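Side-chain contacts in endoglucanase FnCel5A (Fervidobacterium nodosum, PDB 3NCO), which probably hydrolyses internal beta-1,4-glucosidic bonds of cellulose, using a TIM-barrel domain of glycoside hydrolase family 5: residues V174-P179 with R188-V193; K274-V279 with E311-S316; N28-P33 with K78-R83; V118-W123 with L162-K167. All blocks are in the same frame, centred on the assembly; numbering follows the deposited sequence.

Contact 1: V174-P179 with R188-V193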
loop_
_atom_site.group_PDB
_atom_site.type_symbol
_atom_site.label_atom_id
_atom_site.label_comp_id
_atom_site.label_asym_id
_atom_site.label_seq_id
_atom_site.Cartn_x
_atom_site.Cartn_y
_atom_site.Cartn_z
ATOM N N VAL A 174 8.919 2.402 -9.009
ATOM C CA VAL A 174 9.165 1.870 -7.681
ATOM C C VAL A 174 8.558 2.859 -6.686
ATOM O O VAL A 174 8.838 4.084 -6.756
ATOM C CB VAL A 174 10.687 1.712 -7.425
ATOM C CG1 VAL A 174 11.013 1.376 -5.898
ATOM C CG2 VAL A 174 11.232 0.675 -8.417
ATOM N N ILE A 175 7.738 2.343 -5.766
ATOM C CA ILE A 175 7.029 3.189 -4.796
ATOM C C ILE A 175 7.819 3.180 -3.497
ATOM O O ILE A 175 8.158 2.109 -2.986
ATOM C CB ILE A 175 5.607 2.646 -4.543
ATOM C CG1 ILE A 175 4.761 2.911 -5.793
ATOM C CG2 ILE A 175 4.913 3.309 -3.322
ATOM C CD1 ILE A 175 3.629 1.944 -5.928
ATOM N N ILE A 176 8.086 4.390 -3.007
ATOM C CA ILE A 176 8.836 4.620 -1.769
ATOM C C ILE A 176 7.912 5.092 -0.639
ATOM O O ILE A 176 7.272 6.151 -0.746
ATOM C CB ILE A 176 9.936 5.737 -1.993
ATOM C CG1 ILE A 176 10.752 5.428 -3.233
ATOM C CG2 ILE A 176 10.798 5.933 -0.762
ATOM C CD1 ILE A 176 11.358 4.021 -3.285
ATOM N N ASP A 177 7.816 4.301 0.425
ATOM C CA ASP A 177 6.970 4.661 1.576
ATOM C C ASP A 177 7.600 5.705 2.468
ATOM O O ASP A 177 8.769 5.700 2.723
ATOM C CB ASP A 177 6.688 3.425 2.456
ATOM C CG ASP A 177 5.623 2.457 1.781
ATOM O OD1 ASP A 177 5.735 2.220 0.545
ATOM O OD2 ASP A 177 4.749 1.892 2.498
ATOM N N VAL A 178 6.746 6.572 2.936
ATOM C CA VAL A 178 7.055 7.509 4.032
ATOM C C VAL A 178 7.368 6.671 5.285
ATOM O O VAL A 178 6.705 5.631 5.511
ATOM C CB VAL A 178 5.811 8.401 4.201
ATOM C CG1 VAL A 178 5.991 9.233 5.454
ATOM C CG2 VAL A 178 5.741 9.291 2.959
ATOM N N PRO A 179 8.372 7.097 6.082
ATOM C CA PRO A 179 8.784 6.311 7.271
ATOM C C PRO A 179 7.815 6.556 8.442
ATOM O O PRO A 179 6.736 7.146 8.239
ATOM C CB PRO A 179 10.212 6.780 7.553
ATOM C CG PRO A 179 10.216 8.223 7.035
ATOM C CD PRO A 179 9.180 8.336 5.919
ATOM N N ARG A 188 8.256 14.938 5.501
ATOM C CA ARG A 188 9.411 15.797 5.406
ATOM C C ARG A 188 10.693 15.087 5.810
ATOM O O ARG A 188 11.775 15.633 5.624
ATOM C CB ARG A 188 9.217 17.033 6.300
ATOM C CG ARG A 188 8.967 16.675 7.812
ATOM C CD ARG A 188 8.723 17.975 8.620
ATOM N NE ARG A 188 8.780 17.873 10.084
ATOM C CZ ARG A 188 7.766 17.593 10.926
ATOM N NH1 ARG A 188 8.038 17.591 12.246
ATOM N NH2 ARG A 188 6.509 17.284 10.508
ATOM N N GLU A 189 10.593 13.894 6.406
ATOM C CA GLU A 189 11.801 13.191 6.842
ATOM C C GLU A 189 12.336 12.366 5.707
ATOM O O GLU A 189 13.427 11.879 5.789
ATOM C CB GLU A 189 11.498 12.236 8.026
ATOM C CG GLU A 189 10.755 12.871 9.195
ATOM C CD GLU A 189 11.570 13.854 9.991
ATOM O OE1 GLU A 189 12.815 13.924 9.809
ATOM O OE2 GLU A 189 10.951 14.567 10.818
ATOM N N LEU A 190 11.544 12.180 4.655
ATOM C CA LEU A 190 11.971 11.306 3.548
ATOM C C LEU A 190 12.943 12.051 2.651
ATOM O O LEU A 190 12.640 13.174 2.216
ATOM C CB LEU A 190 10.738 10.874 2.752
ATOM C CG LEU A 190 10.886 9.897 1.605
ATOM C CD1 LEU A 190 11.551 8.583 2.056
ATOM C CD2 LEU A 190 9.497 9.642 0.946
ATOM N N LYS A 191 14.112 11.441 2.382
ATOM C CA LYS A 191 15.099 11.999 1.438
ATOM C C LYS A 191 14.998 11.247 0.108
ATOM O O LYS A 191 15.139 10.017 0.081
ATOM C CB LYS A 191 16.512 11.892 2.006
ATOM C CG LYS A 191 17.523 12.474 1.119
ATOM C CD LYS A 191 18.932 12.004 1.452
ATOM C CE LYS A 191 19.438 12.646 2.729
ATOM N NZ LYS A 191 20.807 12.093 2.966
ATOM N N LEU A 192 14.761 11.981 -0.977
ATOM C CA LEU A 192 14.565 11.353 -2.288
ATOM C C LEU A 192 15.914 11.047 -2.959
ATOM O O LEU A 192 16.985 11.280 -2.370
ATOM C CB LEU A 192 13.593 12.173 -3.154
ATOM C CG LEU A 192 12.181 12.268 -2.576
ATOM C CD1 LEU A 192 11.288 13.102 -3.475
ATOM C CD2 LEU A 192 11.599 10.836 -2.491
ATOM N N VAL A 193 15.873 10.420 -4.104
ATOM C CA VAL A 193 17.067 10.183 -4.912
ATOM C C VAL A 193 16.722 10.686 -6.307
ATOM O O VAL A 193 15.559 10.962 -6.593
ATOM C CB VAL A 193 17.434 8.693 -4.953
ATOM C CG1 VAL A 193 17.888 8.242 -3.538
ATOM C CG2 VAL A 193 16.292 7.883 -5.439
#
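E189 and L190 are laid against the end of strand 174-177, the fifth of the eight parallel strands of the TIM barrel, and the two residues that follow it, by a connection to the sixth strand that contains no regular helix, only a short 3-10 segment. E189 meets P179, just past the strand, with its aliphatic part: its CB lies 4.3 Å from P179 CG, while the rest of the chain bends away and leaves the carboxylate outside the apolar contact. A bound phosphate, probably from the crystallisation liquor, sits near this side chain.

L190 supplies most of the packing. Its CG is anti to the backbone N (chi1 -176°), which sends the two methyls inward in a fork. CD1 comes within 3.9 Å of I176 CG2, and CD2 within 4.3 Å of V178 CG2. Lower down, L190 CB rests 4.3 Å from P179 CD, so the stiff proline ring flanks the stem of the leucine. A branched apolar side chain suits this place, because V200 of the next strand and W248 of helix 232-252 also touch it. The peptide groups around L190 are held by N155, whose amide bonds to both E189 O and K191 N. The carbonyl O of K191 is bonded to the hydroxyl of Y158. The end of the L192 side chain comes nearer to the strand, beside V200 and W248, its CD2 stopping 5.3 Å from I176 CG2.

Contact 2: K274-V279 with E311-S316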
loop_
_atom_site.group_PDB
_atom_site.type_symbol
_atom_site.label_atom_id
_atom_site.label_comp_id
_atom_site.label_asym_id
_atom_site.label_seq_id
_atom_site.Cartn_x
_atom_site.Cartn_y
_atom_site.Cartn_z
ATOM N N LYS A 274 -19.008 8.204 5.533
ATOM C CA LYS A 274 -18.646 9.635 5.433
ATOM C C LYS A 274 -17.121 9.871 5.437
ATOM O O LYS A 274 -16.608 10.678 4.643
ATOM C CB LYS A 274 -19.281 10.425 6.556
ATOM C CG LYS A 274 -20.774 10.624 6.377
ATOM C CD LYS A 274 -21.330 11.543 7.493
ATOM C CE LYS A 274 -22.858 11.518 7.558
ATOM N NZ LYS A 274 -23.465 11.681 6.208
ATOM N N TRP A 275 -16.414 9.211 6.359
ATOM C CA TRP A 275 -14.944 9.366 6.456
ATOM C C TRP A 275 -14.289 8.889 5.164
ATOM O O TRP A 275 -13.438 9.584 4.602
ATOM C CB TRP A 275 -14.408 8.598 7.686
ATOM C CG TRP A 275 -12.925 8.768 7.923
ATOM C CD1 TRP A 275 -12.316 9.720 8.730
ATOM C CD2 TRP A 275 -11.865 7.955 7.387
ATOM N NE1 TRP A 275 -10.946 9.547 8.699
ATOM C CE2 TRP A 275 -10.650 8.480 7.884
ATOM C CE3 TRP A 275 -11.831 6.843 6.519
ATOM C CZ2 TRP A 275 -9.405 7.947 7.526
ATOM C CZ3 TRP A 275 -10.583 6.295 6.172
ATOM C CH2 TRP A 275 -9.401 6.869 6.678
ATOM N N THR A 276 -14.722 7.721 4.675
ATOM C CA THR A 276 -14.071 7.145 3.493
ATOM C C THR A 276 -14.252 8.037 2.278
ATOM O O THR A 276 -13.309 8.271 1.502
ATOM C CB THR A 276 -14.584 5.707 3.246
ATOM O OG1 THR A 276 -14.368 4.944 4.443
ATOM C CG2 THR A 276 -13.841 5.032 2.071
ATOM N N LYS A 277 -15.478 8.567 2.143
ATOM C CA LYS A 277 -15.798 9.413 1.012
ATOM C C LYS A 277 -14.991 10.691 1.060
ATOM O O LYS A 277 -14.499 11.150 0.029
ATOM C CB LYS A 277 -17.293 9.776 1.091
ATOM C CG LYS A 277 -17.794 10.705 0.025
ATOM C CD LYS A 277 -19.194 11.130 0.454
ATOM C CE LYS A 277 -20.163 11.254 -0.719
ATOM N NZ LYS A 277 -19.594 11.829 -1.993
ATOM N N THR A 278 -14.850 11.276 2.262
ATOM C CA THR A 278 -14.138 12.537 2.438
ATOM C C THR A 278 -12.646 12.357 2.130
ATOM O O THR A 278 -12.047 13.139 1.418
ATOM C CB THR A 278 -14.322 13.051 3.879
ATOM O OG1 THR A 278 -15.701 13.377 4.086
ATOM C CG2 THR A 278 -13.485 14.279 4.167
ATOM N N VAL A 279 -12.067 11.291 2.642
ATOM C CA VAL A 279 -10.657 10.991 2.328
ATOM C C VAL A 279 -10.472 10.800 0.826
ATOM O O VAL A 279 -9.559 11.388 0.229
ATOM C CB VAL A 279 -10.153 9.759 3.120
ATOM C CG1 VAL A 279 -8.807 9.392 2.609
ATOM C CG2 VAL A 279 -10.072 10.099 4.621
ATOM N N GLU A 311 -22.385 -1.641 0.387
ATOM C CA GLU A 311 -22.734 -0.339 -0.164
ATOM C C GLU A 311 -23.517 0.449 0.883
ATOM O O GLU A 311 -24.310 -0.130 1.633
ATOM C CB GLU A 311 -23.635 -0.502 -1.406
ATOM C CG GLU A 311 -22.945 -1.076 -2.633
ATOM C CD GLU A 311 -21.868 -0.170 -3.234
ATOM O OE1 GLU A 311 -21.717 0.979 -2.773
ATOM O OE2 GLU A 311 -21.176 -0.616 -4.179
ATOM N N PRO A 312 -23.348 1.780 0.892
ATOM C CA PRO A 312 -22.507 2.588 -0.007
ATOM C C PRO A 312 -21.024 2.734 0.365
ATOM O O PRO A 312 -20.327 3.561 -0.251
ATOM C CB PRO A 312 -23.194 3.963 0.036
ATOM C CG PRO A 312 -23.740 4.039 1.430
ATOM C CD PRO A 312 -24.125 2.629 1.817
ATOM N N LEU A 313 -20.542 1.945 1.328
ATOM C CA LEU A 313 -19.116 2.029 1.667
ATOM C C LEU A 313 -18.228 1.896 0.430
ATOM O O LEU A 313 -17.236 2.632 0.308
ATOM C CB LEU A 313 -18.694 0.990 2.710
ATOM C CG LEU A 313 -17.254 1.138 3.244
ATOM C CD1 LEU A 313 -17.090 2.478 3.943
ATOM C CD2 LEU A 313 -16.983 -0.021 4.206
ATOM N N THR A 314 -18.549 0.937 -0.447
ATOM C CA THR A 314 -17.696 0.701 -1.634
ATOM C C THR A 314 -17.690 1.914 -2.522
ATOM O O THR A 314 -16.641 2.338 -3.015
ATOM C CB THR A 314 -18.100 -0.594 -2.390
ATOM O OG1 THR A 314 -17.916 -1.711 -1.505
ATOM C CG2 THR A 314 -17.270 -0.794 -3.665
ATOM N N THR A 315 -18.881 2.476 -2.716
ATOM C CA THR A 315 -18.985 3.723 -3.504
ATOM C C THR A 315 -18.200 4.873 -2.845
ATOM O O THR A 315 -17.572 5.687 -3.532
ATOM C CB THR A 315 -20.468 4.078 -3.743
ATOM O OG1 THR A 315 -21.090 2.976 -4.426
ATOM C CG2 THR A 315 -20.599 5.350 -4.580
ATOM N N SER A 316 -18.212 4.926 -1.517
ATOM C CA SER A 316 -17.329 5.902 -0.807
ATOM C C SER A 316 -15.855 5.780 -1.152
ATOM O O SER A 316 -15.171 6.811 -1.305
ATOM C CB SER A 316 -17.453 5.798 0.718
ATOM O OG SER A 316 -18.715 6.350 1.140
#
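T276 and S316 bring the two helices together through small side chains, with T276 CB 3.8 Å from S316 CB. The threonine methyl, CG2, lies against the serine backbone and CB. Its hydroxyl side faces L313, whose CD1 reaches to 3.7 Å from T276 OG1; the two side chains cross at about a right angle. K277 adds its CB, which packs near S316 OG, while its amine end leads away.

Because S316 is so small, the backbones themselves can meet: the CA atoms of K277 and S316 are 4.2 Å apart, and K277 CA makes a CA-H...O contact of 3.5 Å with S316 O, 155° at the hydrogen. The segments belong to helix 269-285, which links the seventh and eighth strands of the TIM barrel, and to the short C-terminal helix 313-318 lying against it.

The hydrogen bonds of the buried hydroxyls go to helix carbonyls, T276 OG1 to R272 O and S316 OG to V273 O; S316 O accepts from R280 NE. At the start of the short helix, with P312 at the N-cap position, E311 OE1 is gripped by T315 OG1 (2.7 Å) and T315 N (3.2 Å) from opposite faces of the carboxylate, and E311 OE2 forms a salt bridge with R53.

Contact 3: N28-P33 with K78-R83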
loop_
_atom_site.group_PDB
_atom_site.type_symbol
_atom_site.label_atom_id
_atom_site.label_comp_id
_atom_site.label_asym_id
_atom_site.label_seq_id
_atom_site.Cartn_x
_atom_site.Cartn_y
_atom_site.Cartn_z
ATOM N N ASN A 28 -4.360 -9.178 4.080
ATOM C CA ASN A 28 -4.560 -10.285 5.010
ATOM C C ASN A 28 -4.334 -11.639 4.370
ATOM O O ASN A 28 -4.828 -12.638 4.902
ATOM C CB ASN A 28 -5.985 -10.234 5.615
ATOM C CG ASN A 28 -6.091 -9.295 6.812
ATOM O OD1 ASN A 28 -5.747 -8.136 6.732
ATOM N ND2 ASN A 28 -6.630 -9.798 7.908
ATOM N N ALA A 29 -3.611 -11.658 3.237
ATOM C CA ALA A 29 -3.397 -12.869 2.474
ATOM C C ALA A 29 -1.889 -13.192 2.376
ATOM O O ALA A 29 -1.367 -13.938 3.216
ATOM C CB ALA A 29 -4.037 -12.780 1.060
ATOM N N LEU A 30 -1.183 -12.671 1.356
ATOM C CA LEU A 30 0.209 -13.067 1.178
ATOM C C LEU A 30 1.144 -12.423 2.211
ATOM O O LEU A 30 2.340 -12.786 2.208
ATOM C CB LEU A 30 0.729 -12.699 -0.211
ATOM C CG LEU A 30 0.202 -13.682 -1.273
ATOM C CD1 LEU A 30 0.195 -13.002 -2.684
ATOM C CD2 LEU A 30 0.988 -15.043 -1.266
ATOM N N GLU A 31 0.670 -11.477 3.008
ATOM C CA GLU A 31 1.508 -10.945 4.109
ATOM C C GLU A 31 1.267 -11.667 5.439
ATOM O O GLU A 31 1.868 -11.286 6.464
ATOM C CB GLU A 31 1.446 -9.386 4.313
ATOM C CG GLU A 31 0.219 -8.864 5.058
ATOM C CD GLU A 31 -1.093 -8.919 4.325
ATOM O OE1 GLU A 31 -1.319 -9.742 3.408
ATOM O OE2 GLU A 31 -1.985 -8.117 4.693
ATOM N N ALA A 32 0.330 -12.637 5.441
ATOM C CA ALA A 32 0.225 -13.572 6.572
ATOM C C ALA A 32 1.468 -14.436 6.617
ATOM O O ALA A 32 2.240 -14.466 5.681
ATOM C CB ALA A 32 -1.081 -14.379 6.461
ATOM N N PRO A 33 1.742 -15.123 7.739
ATOM C CA PRO A 33 2.941 -15.973 7.697
ATOM C C PRO A 33 2.873 -17.040 6.596
ATOM O O PRO A 33 3.895 -17.415 5.994
ATOM C CB PRO A 33 2.943 -16.653 9.078
ATOM C CG PRO A 33 2.116 -15.729 9.963
ATOM C CD PRO A 33 1.059 -15.139 9.045
ATOM N N LYS A 78 10.848 -21.541 -4.276
ATOM C CA LYS A 78 10.272 -21.587 -5.629
ATOM C C LYS A 78 8.722 -21.591 -5.639
ATOM O O LYS A 78 8.062 -20.854 -6.399
ATOM C CB LYS A 78 10.818 -22.785 -6.415
ATOM C CG LYS A 78 10.110 -22.935 -7.756
ATOM C CD LYS A 78 10.814 -23.957 -8.648
ATOM C CE LYS A 78 10.308 -23.895 -10.124
ATOM N NZ LYS A 78 8.849 -24.166 -10.327
ATOM N N PHE A 79 8.141 -22.389 -4.769
ATOM C CA PHE A 79 6.696 -22.508 -4.722
ATOM C C PHE A 79 6.071 -21.143 -4.438
ATOM O O PHE A 79 5.024 -20.776 -5.002
ATOM C CB PHE A 79 6.268 -23.500 -3.632
ATOM C CG PHE A 79 4.776 -23.551 -3.417
ATOM C CD1 PHE A 79 3.983 -24.412 -4.193
ATOM C CD2 PHE A 79 4.157 -22.728 -2.460
ATOM C CE1 PHE A 79 2.588 -24.461 -4.018
ATOM C CE2 PHE A 79 2.763 -22.761 -2.282
ATOM C CZ PHE A 79 1.981 -23.625 -3.064
ATOM N N PHE A 80 6.696 -20.377 -3.548
ATOM C CA PHE A 80 6.125 -19.061 -3.171
ATOM C C PHE A 80 6.280 -18.021 -4.289
ATOM O O PHE A 80 5.334 -17.261 -4.588
ATOM C CB PHE A 80 6.765 -18.538 -1.890
ATOM C CG PHE A 80 6.057 -17.334 -1.367
ATOM C CD1 PHE A 80 4.817 -17.479 -0.776
ATOM C CD2 PHE A 80 6.623 -16.079 -1.471
ATOM C CE1 PHE A 80 4.143 -16.376 -0.288
ATOM C CE2 PHE A 80 5.979 -14.962 -0.986
ATOM C CZ PHE A 80 4.719 -15.085 -0.413
ATOM N N LEU A 81 7.461 -17.989 -4.914
ATOM C CA LEU A 81 7.654 -17.099 -6.030
ATOM C C LEU A 81 6.640 -17.460 -7.135
ATOM O O LEU A 81 6.005 -16.573 -7.742
ATOM C CB LEU A 81 9.092 -17.253 -6.567
ATOM C CG LEU A 81 9.450 -16.323 -7.754
ATOM C CD1 LEU A 81 9.162 -14.827 -7.453
ATOM C CD2 LEU A 81 10.921 -16.550 -8.149
ATOM N N ASP A 82 6.449 -18.762 -7.369
ATOM C CA ASP A 82 5.496 -19.209 -8.396
ATOM C C ASP A 82 4.077 -18.736 -8.077
ATOM O O ASP A 82 3.342 -18.310 -8.964
ATOM C CB ASP A 82 5.539 -20.721 -8.540
ATOM C CG ASP A 82 6.793 -21.187 -9.248
ATOM O OD1 ASP A 82 7.532 -20.331 -9.791
ATOM O OD2 ASP A 82 7.006 -22.421 -9.283
ATOM N N ARG A 83 3.736 -18.803 -6.806
ATOM C CA ARG A 83 2.429 -18.324 -6.343
ATOM C C ARG A 83 2.244 -16.831 -6.626
ATOM O O ARG A 83 1.173 -16.414 -7.150
ATOM C CB ARG A 83 2.306 -18.555 -4.807
ATOM C CG ARG A 83 1.001 -18.049 -4.143
ATOM C CD ARG A 83 -0.254 -18.563 -4.813
ATOM N NE ARG A 83 -1.419 -17.953 -4.196
ATOM C CZ ARG A 83 -2.632 -17.939 -4.737
ATOM N NH1 ARG A 83 -2.855 -18.536 -5.920
ATOM N NH2 ARG A 83 -3.633 -17.316 -4.073
#
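Next to L30, the residue that meets F80 and R83, the carboxylate of E31 is gripped by two backbone N-H groups: N28 N reaches OE2 of E31 at 2.7 Å with an angle of 157° at the hydrogen, and A29 N reaches OE1 of E31 at 3.0 Å from above the carboxylate plane. A glutamate is long enough to fold back onto its own loop in this way, and with both oxygens engaged its rotation is probably restricted. The type I beta turn from A29 to A32, closed by A32 N on A29 O at 3.1 Å, separates the roles of its two central residues: the CB of E31 points away from helix 78-93, that of L30 toward it.

This loop follows the first strand of the TIM barrel, and helix 78-93 is the one between the second and third strands, so the contact joins a loop at the C-terminal ends of the strands to a neighbouring outer helix. L30 CD2 does the touching. It approaches the F80 ring obliquely, 3.6 Å from CE1 of F80, while H67 stacks on that ring and W64 meets it roughly at right angles. The same methyl is 4.2 Å from R83 CG. A bend at chi2 (53°) turns the arginine chain, whose aliphatic part serves the leucine while NE forms a salt bridge with E35 and NH2 bonds to I42 O. On the far side of the helix, K78 NZ and D82 OD2 form a salt bridge of 2.7 Å, one helical turn apart, using the syn lone pair of the aspartate.

Contact 4: V118-W123 with L162-K167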
loop_
_atom_site.group_PDB
_atom_site.type_symbol
_atom_site.label_atom_id
_atom_site.label_comp_id
_atom_site.label_asym_id
_atom_site.label_seq_id
_atom_site.Cartn_x
_atom_site.Cartn_y
_atom_site.Cartn_z
ATOM N N VAL A 118 19.123 -8.289 3.864
ATOM C CA VAL A 118 18.265 -9.400 3.466
ATOM C C VAL A 118 17.178 -8.845 2.532
ATOM O O VAL A 118 16.866 -9.442 1.505
ATOM C CB VAL A 118 17.647 -10.140 4.689
ATOM C CG1 VAL A 118 16.715 -11.265 4.234
ATOM C CG2 VAL A 118 18.757 -10.654 5.616
ATOM N N LEU A 119 16.639 -7.665 2.855
ATOM C CA LEU A 119 15.689 -7.017 1.961
ATOM C C LEU A 119 16.326 -6.749 0.603
ATOM O O LEU A 119 15.697 -6.944 -0.452
ATOM C CB LEU A 119 15.181 -5.693 2.588
ATOM C CG LEU A 119 14.152 -4.942 1.744
ATOM C CD1 LEU A 119 12.825 -5.702 1.670
ATOM C CD2 LEU A 119 14.024 -3.567 2.407
ATOM N N VAL A 120 17.588 -6.294 0.627
ATOM C CA VAL A 120 18.259 -6.058 -0.667
ATOM C C VAL A 120 18.256 -7.354 -1.512
ATOM O O VAL A 120 17.981 -7.326 -2.746
ATOM C CB VAL A 120 19.687 -5.529 -0.501
ATOM C CG1 VAL A 120 20.401 -5.495 -1.805
ATOM C CG2 VAL A 120 19.671 -4.094 0.087
ATOM N N GLU A 121 18.601 -8.487 -0.889
ATOM C CA GLU A 121 18.642 -9.772 -1.619
ATOM C C GLU A 121 17.255 -10.234 -2.064
ATOM O O GLU A 121 17.105 -10.737 -3.179
ATOM C CB GLU A 121 19.268 -10.864 -0.768
ATOM C CG GLU A 121 20.755 -10.637 -0.453
ATOM C CD GLU A 121 21.593 -10.318 -1.704
ATOM O OE1 GLU A 121 21.531 -11.092 -2.686
ATOM O OE2 GLU A 121 22.307 -9.291 -1.736
ATOM N N ILE A 122 16.241 -10.016 -1.235
ATOM C CA ILE A 122 14.850 -10.317 -1.657
ATOM C C ILE A 122 14.530 -9.565 -2.927
ATOM O O ILE A 122 14.076 -10.136 -3.919
ATOM C CB ILE A 122 13.830 -9.962 -0.532
ATOM C CG1 ILE A 122 13.927 -11.026 0.553
ATOM C CG2 ILE A 122 12.369 -9.853 -1.081
ATOM C CD1 ILE A 122 13.277 -10.628 1.879
ATOM N N TRP A 123 14.794 -8.275 -2.920
ATOM C CA TRP A 123 14.457 -7.457 -4.069
ATOM C C TRP A 123 15.308 -7.748 -5.309
ATOM O O TRP A 123 14.824 -7.610 -6.457
ATOM C CB TRP A 123 14.427 -5.980 -3.690
ATOM C CG TRP A 123 12.999 -5.617 -3.233
ATOM C CD1 TRP A 123 12.553 -5.288 -1.937
ATOM C CD2 TRP A 123 11.843 -5.635 -4.051
ATOM N NE1 TRP A 123 11.194 -5.062 -1.957
ATOM C CE2 TRP A 123 10.730 -5.297 -3.236
ATOM C CE3 TRP A 123 11.644 -5.906 -5.416
ATOM C CZ2 TRP A 123 9.422 -5.209 -3.761
ATOM C CZ3 TRP A 123 10.387 -5.810 -5.938
ATOM C CH2 TRP A 123 9.256 -5.470 -5.124
ATOM N N LEU A 162 16.827 -0.023 -4.286
ATOM C CA LEU A 162 16.507 0.563 -5.602
ATOM C C LEU A 162 17.626 0.288 -6.619
ATOM O O LEU A 162 17.348 -0.084 -7.771
ATOM C CB LEU A 162 16.313 2.069 -5.474
ATOM C CG LEU A 162 15.854 2.822 -6.739
ATOM C CD1 LEU A 162 14.529 2.236 -7.275
ATOM C CD2 LEU A 162 15.706 4.289 -6.372
ATOM N N GLY A 163 18.881 0.414 -6.173
ATOM C CA GLY A 163 20.041 0.087 -7.012
ATOM C C GLY A 163 19.984 -1.323 -7.581
ATOM O O GLY A 163 20.241 -1.547 -8.805
ATOM N N GLU A 164 19.637 -2.300 -6.736
ATOM C CA GLU A 164 19.530 -3.684 -7.212
ATOM C C GLU A 164 18.330 -3.857 -8.138
ATOM O O GLU A 164 18.407 -4.553 -9.154
ATOM C CB GLU A 164 19.421 -4.648 -6.034
ATOM C CG GLU A 164 20.776 -4.816 -5.322
ATOM C CD GLU A 164 21.819 -5.469 -6.216
ATOM O OE1 GLU A 164 21.469 -6.266 -7.111
ATOM O OE2 GLU A 164 23.008 -5.177 -6.017
ATOM N N ILE A 165 17.211 -3.228 -7.800
ATOM C CA ILE A 165 16.064 -3.283 -8.710
ATOM C C ILE A 165 16.423 -2.733 -10.090
ATOM O O ILE A 165 16.070 -3.338 -11.130
ATOM C CB ILE A 165 14.848 -2.500 -8.118
ATOM C CG1 ILE A 165 14.305 -3.215 -6.855
ATOM C CG2 ILE A 165 13.735 -2.255 -9.192
ATOM C CD1 ILE A 165 13.248 -2.404 -6.044
ATOM N N ARG A 166 17.095 -1.583 -10.104
ATOM C CA ARG A 166 17.366 -0.872 -11.360
ATOM C C ARG A 166 18.310 -1.615 -12.308
ATOM O O ARG A 166 18.339 -1.297 -13.499
ATOM C CB ARG A 166 17.841 0.558 -11.058
ATOM C CG ARG A 166 16.731 1.419 -10.553
ATOM C CD ARG A 166 16.007 2.088 -11.653
ATOM N NE ARG A 166 14.878 2.891 -11.148
ATOM C CZ ARG A 166 13.597 2.549 -11.212
ATOM N NH1 ARG A 166 13.184 1.419 -11.742
ATOM N NH2 ARG A 166 12.720 3.385 -10.718
ATOM N N LYS A 167 19.058 -2.589 -11.783
ATOM C CA LYS A 167 19.999 -3.371 -12.585
ATOM C C LYS A 167 19.241 -4.162 -13.670
ATOM O O LYS A 167 19.706 -4.281 -14.802
ATOM C CB LYS A 167 20.821 -4.331 -11.706
ATOM C CG LYS A 167 21.936 -3.640 -10.951
ATOM C CD LYS A 167 22.770 -4.622 -10.171
ATOM C CE LYS A 167 23.836 -3.896 -9.374
ATOM N NZ LYS A 167 24.592 -4.907 -8.566
#
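W123 and I165 make the buried half of this contact, V120 and E164 the more open half. The tryptophan and the isoleucine lie side by side and point the same way, so that I165 CD1 comes obliquely to the six-membered ring, 3.9 Å from W123 CE3 and 4.0 Å from W123 CD2. The far end of the isoleucine reaches the ring because CG1 carries the chain onward, anti to the carbonyl carbon (chi1 -67°). A large flat side chain fits here, since it also meets the F139 ring and is touched by V161, while its one polar atom, NE1, is bonded to I141 O.

The two segments lie on helices 112-130 and 151-168, successive helices of the outer layer of the TIM barrel, following its third and fourth strands. Nearer the solvent, V120 CG1 packs at 3.6 Å on E164 CG, the side chains crossing at about a right angle. The glutamate lends its methylene to the valine and bends at chi2 (-65°), its carboxylate taking K167 NZ on OE2 at 3.0 Å and K124 NZ on OE1. Were this glutamate an alanine, the V120 methyl would probably lose its cover, and K124 and K167 would be left without the carboxylate they share. E121 OE2 stands 6.0 Å from E164 OE2, and any repulsion between them is likely to be offset by the two lysines. The chemistry thus changes across the interface, from dispersion forces between apolar groups inside to a salt bridge between the helices, K124 with E164, at the surface.

Along the chain, contact 3 comes first, then contacts 4, 1 and 2, each closing before the next opens. All four belong to one eight-stranded barrel and the helices and loops around it. Contacts 1 and 4 are direct neighbours: their centres lie about 16 Å apart, and V174 of strand 174-177 packs on L162 and I165 of helix 151-168, the helix that precedes it, so barrel wall and outer layer meet there. Contact 3 lies about 19 Å from contact 4, centre to centre, without touching it. Contact 2 is remote, its centre about 37 Å from that of contact 4, on the opposite side of the chain's centre. The set therefore samples the barrel's circumference, from the loop after strand 22-25 to the C-terminal helix 313-318.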